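Local atomic coordinates of methionyl-tRNA formyltransferase (Clostridium thermocellum, PDB entry 1ZGH), a protein that probably transfers a formyl group from 10-formyltetrahydrofolate to the amino group of methionine carried on initiator tRNA. Residues Val101-Thr106 with Ile130-Val135. Residues are numbered along the deposited sequence; the frame is centred on the assembly and turned at random.
Sequences VVFHMT and ISAIKV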
# COMPACT_ATOMS: atom_id res chain seq x y z
N VAL A 101 -8.73 -9.45 4.45
CA VAL A 101 -9.03 -8.04 4.20
C VAL A 101 -7.79 -7.29 3.69
O VAL A 101 -6.82 -7.11 4.41
CB VAL A 101 -9.55 -7.35 5.47
CG1 VAL A 101 -10.05 -5.95 5.16
CG2 VAL A 101 -10.64 -8.21 6.10
N VAL A 102 -7.84 -6.88 2.44
CA VAL A 102 -6.81 -6.02 1.85
C VAL A 102 -7.28 -4.57 1.85
O VAL A 102 -8.45 -4.30 1.70
CB VAL A 102 -6.47 -6.54 0.42
CG1 VAL A 102 -5.89 -5.43 -0.48
CG2 VAL A 102 -5.53 -7.70 0.53
N PHE A 103 -6.33 -3.65 1.98
CA PHE A 103 -6.60 -2.22 2.01
C PHE A 103 -5.99 -1.60 0.77
O PHE A 103 -4.77 -1.43 0.70
CB PHE A 103 -6.01 -1.62 3.29
CG PHE A 103 -6.70 -2.09 4.52
CD1 PHE A 103 -6.30 -3.25 5.15
CD2 PHE A 103 -7.78 -1.39 5.03
CE1 PHE A 103 -6.94 -3.67 6.28
CE2 PHE A 103 -8.40 -1.81 6.17
CZ PHE A 103 -8.00 -2.95 6.79
N HIS A 104 -6.82 -1.35 -0.24
CA HIS A 104 -6.32 -0.96 -1.57
C HIS A 104 -6.63 0.52 -1.80
O HIS A 104 -7.77 0.94 -1.65
CB HIS A 104 -6.91 -1.87 -2.63
CG HIS A 104 -6.53 -1.51 -4.02
ND1 HIS A 104 -5.34 -1.90 -4.60
CD2 HIS A 104 -7.18 -0.79 -4.97
CE1 HIS A 104 -5.28 -1.45 -5.84
NE2 HIS A 104 -6.40 -0.78 -6.09
N MSE A 105 -5.60 1.31 -2.11
CA MSE A 105 -5.75 2.78 -2.04
C MSE A 105 -6.35 3.42 -3.28
O MSE A 105 -5.97 4.53 -3.67
CB MSE A 105 -4.42 3.45 -1.66
CG MSE A 105 -3.32 3.36 -2.66
SE MSE A 105 -1.96 4.80 -2.22
CE MSE A 105 -1.51 4.26 -0.46
N THR A 106 -7.31 2.75 -3.90
CA THR A 106 -8.09 3.38 -4.95
C THR A 106 -9.59 3.29 -4.64
O THR A 106 -10.05 2.49 -3.79
CB THR A 106 -7.81 2.77 -6.33
OG1 THR A 106 -8.38 1.45 -6.40
CG2 THR A 106 -6.31 2.71 -6.60
N ILE A 130 -9.13 4.80 0.37
CA ILE A 130 -8.65 3.49 0.77
C ILE A 130 -9.88 2.60 0.87
O ILE A 130 -10.81 2.93 1.62
CB ILE A 130 -7.92 3.56 2.14
CG1 ILE A 130 -6.81 4.62 2.10
CG2 ILE A 130 -7.36 2.18 2.53
CD1 ILE A 130 -6.14 4.87 3.45
N SER A 131 -9.93 1.52 0.08
CA SER A 131 -10.99 0.55 0.10
C SER A 131 -10.55 -0.71 0.85
O SER A 131 -9.55 -1.36 0.49
CB SER A 131 -11.42 0.15 -1.31
OG SER A 131 -11.71 1.26 -2.11
N ALA A 132 -11.30 -1.06 1.90
CA ALA A 132 -11.13 -2.35 2.57
C ALA A 132 -11.97 -3.36 1.80
O ALA A 132 -13.19 -3.17 1.65
CB ALA A 132 -11.54 -2.25 4.02
N ILE A 133 -11.31 -4.40 1.28
CA ILE A 133 -11.97 -5.42 0.45
C ILE A 133 -11.66 -6.84 0.88
O ILE A 133 -10.60 -7.12 1.43
CB ILE A 133 -11.59 -5.29 -1.04
CG1 ILE A 133 -10.12 -5.66 -1.26
CG2 ILE A 133 -11.88 -3.88 -1.52
CD1 ILE A 133 -9.69 -5.63 -2.71
N LYS A 134 -12.61 -7.73 0.61
CA LYS A 134 -12.46 -9.14 0.92
C LYS A 134 -11.78 -9.81 -0.25
O LYS A 134 -12.32 -9.83 -1.37
CB LYS A 134 -13.83 -9.79 1.14
CG LYS A 134 -13.72 -11.18 1.76
CD LYS A 134 -15.04 -11.85 1.92
CE LYS A 134 -14.86 -13.27 2.41
NZ LYS A 134 -16.13 -13.81 2.96
N VAL A 135 -10.62 -10.37 -0.01
CA VAL A 135 -9.85 -11.05 -1.06
C VAL A 135 -10.67 -12.22 -1.67
O VAL A 135 -11.23 -13.04 -0.93
CB VAL A 135 -8.54 -11.57 -0.46
CG1 VAL A 135 -7.72 -12.33 -1.48
CG2 VAL A 135 -7.75 -10.38 0.13
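Phe103 and Ala132 face each other as a non-hydrogen-bonded pair in the mixed sheet of the formyltransferase domain, where strand 100-104 ends the parallel run and meets the antiparallel strand 127-134. A large ring here is matched by the smallest of side chains: the Ala132 methyl is a low bump that meets the ring obliquely, CB standing 3.8 Å from Phe103 CE2. Two neighbours complete the seat. Val101 CG1 reaches the same methyl at 4.1 Å, swung across by a chi1 of -172° that sets it anti to the backbone N, while Ile130 CG2 lies near the ring plane, at the edge, and touches Phe103 CB. Helix 156-178 packs on this face through Ile167 and Ile172.

On the face of Val102 and Ile133 the relief differs. Val135, just past the strand, crosses obliquely over Val102, their CG2 methyls 3.5 Å apart, and Ile133 CG1 rests against Val102 CB from the other strand. Val102 and Ile133 exchange two backbone hydrogen bonds, both 2.9 Å between N and O, and His104 and Ser131 exchange a second pair. His104 NE2 bonds Gly111 O. Past the strand's end the chain bends toward its partner, and Ser131 OG donates to Thr106 O at 2.7 Å, nearly in line with the carbonyl bond (162°).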